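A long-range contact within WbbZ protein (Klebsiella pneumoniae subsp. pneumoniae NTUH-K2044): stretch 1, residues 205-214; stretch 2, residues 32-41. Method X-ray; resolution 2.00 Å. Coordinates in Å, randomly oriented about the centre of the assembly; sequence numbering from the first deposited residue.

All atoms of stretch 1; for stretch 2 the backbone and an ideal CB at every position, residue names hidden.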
ATOM      1  N   LEU A 205       1.113  -9.237   1.359  1.00 46.20           N
ATOM      2  CA  LEU A 205       0.985  -8.033   0.548  1.00 40.63           C
ATOM      3  C   LEU A 205      -0.476  -7.710   0.263  1.00 48.95           C
ATOM      4  O   LEU A 205      -0.873  -6.537   0.295  1.00 43.69           O
ATOM      5  CB  LEU A 205       1.779  -8.200  -0.749  1.00 47.78           C
ATOM      6  CG  LEU A 205       1.792  -7.047  -1.751  1.00 54.75           C
ATOM      7  CD1 LEU A 205       2.049  -5.718  -1.052  1.00 55.42           C
ATOM      8  CD2 LEU A 205       2.852  -7.308  -2.805  1.00 52.33           C
ATOM      9  N   ALA A 206      -1.302  -8.731  -0.002  1.00 43.51           N
ATOM     10  CA  ALA A 206      -2.719  -8.471  -0.237  1.00 34.79           C
ATOM     11  C   ALA A 206      -3.386  -7.910   1.012  1.00 37.73           C
ATOM     12  O   ALA A 206      -4.151  -6.942   0.938  1.00 38.72           O
ATOM     13  CB  ALA A 206      -3.441  -9.751  -0.702  1.00 37.86           C
ATOM     14  N   ARG A 207      -3.125  -8.515   2.171  1.00 35.15           N
ATOM     15  CA  ARG A 207      -3.807  -8.064   3.383  1.00 37.38           C
ATOM     16  C   ARG A 207      -3.319  -6.684   3.820  1.00 42.75           C
ATOM     17  O   ARG A 207      -4.113  -5.856   4.282  1.00 41.61           O
ATOM     18  CB  ARG A 207      -3.622  -9.087   4.503  1.00 41.38           C
ATOM     19  CG  ARG A 207      -4.499 -10.337   4.316  1.00 41.06           C
ATOM     20  CD  ARG A 207      -4.745 -11.028   5.646  1.00 53.32           C
ATOM     21  NE  ARG A 207      -5.574 -12.228   5.521  1.00 51.79           N
ATOM     22  CZ  ARG A 207      -5.083 -13.458   5.419  1.00 49.04           C
ATOM     23  NH1 ARG A 207      -3.772 -13.648   5.421  1.00 42.37           N
ATOM     24  NH2 ARG A 207      -5.901 -14.501   5.323  1.00 52.62           N
ATOM     25  N   ASN A 208      -2.023  -6.407   3.669  1.00 36.69           N
ATOM     26  CA  ASN A 208      -1.517  -5.108   4.109  1.00 35.73           C
ATOM     27  C   ASN A 208      -1.913  -3.994   3.146  1.00 43.48           C
ATOM     28  O   ASN A 208      -2.213  -2.877   3.585  1.00 47.12           O
ATOM     29  CB  ASN A 208      -0.005  -5.180   4.302  1.00 39.81           C
ATOM     30  CG  ASN A 208       0.372  -5.931   5.558  1.00 42.29           C
ATOM     31  OD1 ASN A 208      -0.289  -5.806   6.588  1.00 43.55           O
ATOM     32  ND2 ASN A 208       1.425  -6.726   5.479  1.00 37.11           N
ATOM     33  N   SER A 209      -1.953  -4.277   1.840  1.00 45.67           N
ATOM     34  CA  SER A 209      -2.530  -3.310   0.911  1.00 41.51           C
ATOM     35  C   SER A 209      -3.985  -3.024   1.253  1.00 45.10           C
ATOM     36  O   SER A 209      -4.443  -1.878   1.155  1.00 43.23           O
ATOM     37  CB  SER A 209      -2.414  -3.814  -0.526  1.00 49.43           C
ATOM     38  OG  SER A 209      -3.153  -2.980  -1.405  1.00 45.32           O
ATOM     39  N   THR A 210      -4.731  -4.055   1.658  1.00 43.76           N
ATOM     40  CA  THR A 210      -6.126  -3.849   2.026  1.00 39.50           C
ATOM     41  C   THR A 210      -6.241  -3.051   3.320  1.00 39.69           C
ATOM     42  O   THR A 210      -7.155  -2.232   3.476  1.00 38.70           O
ATOM     43  CB  THR A 210      -6.835  -5.204   2.138  1.00 47.22           C
ATOM     44  OG1 THR A 210      -6.716  -5.905   0.892  1.00 39.45           O
ATOM     45  CG2 THR A 210      -8.299  -5.021   2.458  1.00 41.87           C
ATOM     46  N   ARG A 211      -5.318  -3.271   4.259  1.00 41.37           N
ATOM     47  CA  ARG A 211      -5.274  -2.434   5.455  1.00 44.99           C
ATOM     48  C   ARG A 211      -5.080  -0.968   5.091  1.00 42.03           C
ATOM     49  O   ARG A 211      -5.753  -0.091   5.647  1.00 46.42           O
ATOM     50  CB  ARG A 211      -4.164  -2.911   6.392  1.00 45.58           C
ATOM     51  CG  ARG A 211      -4.505  -4.205   7.111  1.00 41.45           C
ATOM     52  CD  ARG A 211      -3.473  -4.589   8.168  1.00 42.28           C
ATOM     53  NE  ARG A 211      -3.875  -5.818   8.849  1.00 53.81           N
ATOM     54  CZ  ARG A 211      -3.425  -7.032   8.541  1.00 55.73           C
ATOM     55  NH1 ARG A 211      -2.531  -7.188   7.571  1.00 47.37           N
ATOM     56  NH2 ARG A 211      -3.863  -8.092   9.206  1.00 53.13           N
ATOM     57  N   CYS A 212      -4.178  -0.687   4.143  1.00 41.52           N
ATOM     58  CA  CYS A 212      -3.951   0.688   3.703  1.00 43.36           C
ATOM     59  C   CYS A 212      -5.245   1.342   3.236  1.00 46.53           C
ATOM     60  O   CYS A 212      -5.600   2.437   3.687  1.00 45.98           O
ATOM     61  CB  CYS A 212      -2.913   0.716   2.585  1.00 42.79           C
ATOM     62  SG  CYS A 212      -1.219   0.416   3.126  1.00 44.73           S
HETATM   63  N   MSE A 213      -5.964   0.688   2.328  1.00 43.89           N
HETATM   64  CA  MSE A 213      -7.200   1.255   1.805  1.00 37.40           C
HETATM   65  C   MSE A 213      -8.205   1.478   2.926  1.00 40.94           C
HETATM   66  O   MSE A 213      -8.864   2.518   2.989  1.00 41.45           O
HETATM   67  CB  MSE A 213      -7.811   0.341   0.736  1.00 39.57           C
HETATM   68  CG  MSE A 213      -6.928   0.117  -0.491  1.00 38.38           C
HETATM   69 SE   MSE A 213      -7.865  -1.100  -1.733  0.67 55.32          SE
HETATM   70  CE  MSE A 213      -9.121   0.175  -2.490  1.00 52.28           C
ATOM     71  N   ILE A 214      -8.314   0.486   3.811  1.00 43.63           N
ATOM     72  CA  ILE A 214      -9.231   0.592   4.943  1.00 42.57           C
ATOM     73  C   ILE A 214      -8.796   1.707   5.890  1.00 43.22           C
ATOM     74  O   ILE A 214      -9.626   2.505   6.346  1.00 49.53           O
ATOM     75  CB  ILE A 214      -9.340  -0.763   5.666  1.00 47.82           C
ATOM     76  CG1 ILE A 214     -10.135  -1.755   4.811  1.00 48.74           C
ATOM     77  CG2 ILE A 214      -9.974  -0.593   7.044  1.00 43.93           C
ATOM     78  CD1 ILE A 214     -10.300  -3.112   5.446  1.00 48.04           C
ATOM     79  N   UNK A  32      -5.591  -4.046  -9.718  1.00 48.72           N
ATOM     80  CA  UNK A  32      -5.312  -2.941  -8.812  1.00 50.29           C
ATOM     81  C   UNK A  32      -5.581  -3.376  -7.373  1.00 46.88           C
ATOM     82  O   UNK A  32      -5.796  -4.556  -7.083  1.00 49.55           O
ATOM     83  CB  UNK A  32      -6.155  -1.716  -9.174  1.00 50.29           C
ATOM     84  N   UNK A  33      -5.562  -2.415  -6.448  1.00 47.46           N
ATOM     85  CA  UNK A  33      -5.724  -2.729  -5.034  1.00 43.00           C
ATOM     86  C   UNK A  33      -7.114  -3.253  -4.706  1.00 45.50           C
ATOM     87  O   UNK A  33      -7.283  -3.923  -3.681  1.00 46.49           O
ATOM     88  CB  UNK A  33      -5.431  -1.488  -4.188  1.00 43.00           C
ATOM     89  N   UNK A  34      -8.114  -2.950  -5.538  1.00 51.38           N
ATOM     90  CA  UNK A  34      -9.392  -3.630  -5.412  1.00 48.43           C
ATOM     91  C   UNK A  34      -9.247  -5.133  -5.540  1.00 51.08           C
ATOM     92  O   UNK A  34      -9.848  -5.896  -4.781  1.00 54.03           O
ATOM     93  CB  UNK A  34     -10.373  -3.111  -6.465  1.00 48.43           C
ATOM     94  N   UNK A  35      -8.427  -5.580  -6.493  1.00 46.22           N
ATOM     95  CA  UNK A  35      -8.171  -7.004  -6.648  1.00 46.43           C
ATOM     96  C   UNK A  35      -7.365  -7.577  -5.491  1.00 52.37           C
ATOM     97  O   UNK A  35      -7.446  -8.783  -5.234  1.00 50.21           O
ATOM     98  CB  UNK A  35      -7.438  -7.262  -7.966  1.00 46.43           C
ATOM     99  N   UNK A  36      -6.597  -6.744  -4.787  1.00 42.45           N
ATOM    100  CA  UNK A  36      -5.971  -7.203  -3.562  1.00 45.93           C
ATOM    101  C   UNK A  36      -6.967  -7.443  -2.448  1.00 43.35           C
ATOM    102  O   UNK A  36      -6.744  -8.297  -1.586  1.00 44.18           O
ATOM    103  CB  UNK A  36      -4.922  -6.189  -3.102  1.00 45.93           C
ATOM    104  N   UNK A  37      -8.067  -6.688  -2.438  1.00 40.49           N
ATOM    105  CA  UNK A  37      -9.125  -6.922  -1.459  1.00 45.66           C
ATOM    106  C   UNK A  37      -9.795  -8.269  -1.704  1.00 41.78           C
ATOM    107  O   UNK A  37     -10.101  -9.006  -0.758  1.00 42.27           O
ATOM    108  CB  UNK A  37     -10.162  -5.798  -1.509  1.00 45.66           C
ATOM    109  N   UNK A  38     -10.039  -8.612  -2.972  1.00 44.63           N
ATOM    110  CA  UNK A  38     -10.630  -9.914  -3.286  1.00 43.77           C
ATOM    111  C   UNK A  38      -9.718 -11.032  -2.806  1.00 41.94           C
ATOM    112  O   UNK A  38     -10.177 -12.025  -2.228  1.00 47.86           O
ATOM    113  CB  UNK A  38     -10.888 -10.046  -4.788  1.00 43.77           C
ATOM    114  N   UNK A  39      -8.407 -10.871  -3.001  1.00 44.87           N
ATOM    115  CA  UNK A  39      -7.472 -11.912  -2.592  1.00 42.19           C
ATOM    116  C   UNK A  39      -7.417 -12.032  -1.076  1.00 48.46           C
ATOM    117  O   UNK A  39      -7.452 -13.144  -0.535  1.00 45.66           O
ATOM    118  CB  UNK A  39      -6.076 -11.625  -3.149  1.00 42.19           C
ATOM    119  N   UNK A  40      -7.323 -10.896  -0.373  1.00 53.48           N
ATOM    120  CA  UNK A  40      -7.349 -10.917   1.088  1.00 47.69           C
ATOM    121  C   UNK A  40      -8.552 -11.701   1.598  1.00 41.47           C
ATOM    122  O   UNK A  40      -8.416 -12.602   2.433  1.00 51.91           O
ATOM    123  CB  UNK A  40      -7.375  -9.492   1.644  1.00 47.69           C
ATOM    124  N   UNK A  41      -9.742 -11.363   1.099  1.00 43.36           N
ATOM    125  CA  UNK A  41     -10.959 -12.056   1.514  1.00 48.25           C
ATOM    126  C   UNK A  41     -10.944 -13.526   1.117  1.00 46.95           C
ATOM    127  O   UNK A  41     -11.493 -14.369   1.836  1.00 45.17           O
ATOM    128  CB  UNK A  41     -12.186 -11.370   0.910  1.00 48.25           C
TER

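Position 32 lies just before a helix, with phi/psi of -82/-170 and no atom of stretch 1 within 5.5 Å of its ideal CB. Stretch 1 sets no demand here, but the exposed amides of the first helical turn favour a short acceptor such as Asp, Asn, Ser or Thr. The residue is N32, whose OD1 accepts a weak capping bond, 2.8 Å, from the backbone N of position 34.

Position 33 points toward stretch 1. Its ideal CB is 3.5 Å from M213 SE, already tight, and 3.9 Å from S209 OG, so a small residue fits best. It is A33. The methyl CB packs against SE of the selenomethionine M213 at 3.5 Å, while the A33 carbonyl binds a water that also donates to T210 OG1 and hydrogen-bonds S209 OG.

Position 34 points away, and the stretch 1 atom nearest its ideal CB, M213 CE, is 5.3 Å away; its helical angles would suit many residues. G34 is deposited, contributing the amide that the cap engages. Position 35 is out of reach of stretch 1, and a polar residue is plausible in this first turn. It is D35, whose OD2 accepts a weak bond from N32 N at 3.3 Å.

At position 36 the backbones are closest: its CA is 4.8 Å from A206 CA. The ideal CB points toward stretch 1, 4.0 Å from S209 OG and 4.2 Å from A206 O, so Gly, Ala or Ser would be reasonable. G36 has no side chain, and A206 CB rests 3.7 Å from G36 O.

Position 37 points sideways, with T210 OG1 4.2 Å and M213 SE 5.2 Å from its ideal CB. A medium aliphatic group could reach the selenium; Val, Ile or Leu are candidates. V37, with chi1 in t, places CG2 3.7 Å from M213 SE.

Position 38 points away and could hold many side chains; I38 makes no contact here. Position 39 points sideways, its ideal CB 4.1 Å from A206 CB, and suits a small apolar residue. A39 provides a methyl-to-methyl contact, CB to A206 CB at 4.1 Å.

Position 40 points toward stretch 1, with T210 OG1 3.7 Å, R207 CG 4.0 Å and A206 O 4.2 Å from its ideal CB. Ala would fit, but a small hydroxyl residue, Ser or perhaps Thr, matches the two oxygens, T210 OG1 and A206 O. S40, with chi1 in m, brings OG to 2.8 Å from both A206 O and T210 OG1, while its CB packs 4.0 Å from R207 CG.

Position 41 points away, leaving the choice open; A41 is deposited.

Stretch 2 32-41: NAGDGVIASA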
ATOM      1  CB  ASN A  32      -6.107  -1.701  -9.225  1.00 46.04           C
ATOM      2  CG  ASN A  32      -7.613  -1.913  -9.202  1.00 53.50           C
ATOM      3  OD1 ASN A  32      -8.155  -2.593  -8.331  1.00 52.31           O
ATOM      4  ND2 ASN A  32      -8.297  -1.306 -10.159  1.00 50.92           N
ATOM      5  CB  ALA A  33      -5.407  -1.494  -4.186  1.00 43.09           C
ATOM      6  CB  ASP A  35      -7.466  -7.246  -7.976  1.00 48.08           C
ATOM      7  CG  ASP A  35      -8.393  -7.032  -9.155  1.00 61.25           C
ATOM      8  OD1 ASP A  35      -9.375  -7.795  -9.273  1.00 60.06           O
ATOM      9  OD2 ASP A  35      -8.168  -6.084  -9.939  1.00 63.49           O
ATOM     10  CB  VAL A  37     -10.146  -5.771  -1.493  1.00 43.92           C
ATOM     11  CG1 VAL A  37     -11.241  -6.010  -0.476  1.00 41.81           C
ATOM     12  CG2 VAL A  37      -9.446  -4.431  -1.242  1.00 44.23           C
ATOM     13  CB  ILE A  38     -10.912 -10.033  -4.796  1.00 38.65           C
ATOM     14  CG1 ILE A  38     -11.847  -8.916  -5.252  1.00 47.74           C
ATOM     15  CG2 ILE A  38     -11.527 -11.401  -5.124  1.00 42.72           C
ATOM     16  CD1 ILE A  38     -12.213  -8.988  -6.714  1.00 50.34           C
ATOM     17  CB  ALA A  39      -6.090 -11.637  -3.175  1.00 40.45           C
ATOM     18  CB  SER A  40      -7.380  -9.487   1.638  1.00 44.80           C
ATOM     19  OG  SER A  40      -6.324  -8.707   1.106  1.00 45.12           O
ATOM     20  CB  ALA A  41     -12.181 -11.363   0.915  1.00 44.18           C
TER
HETATM   21  O   HOH W   1      -5.569  -4.257  -1.435  1.00 43.01           O
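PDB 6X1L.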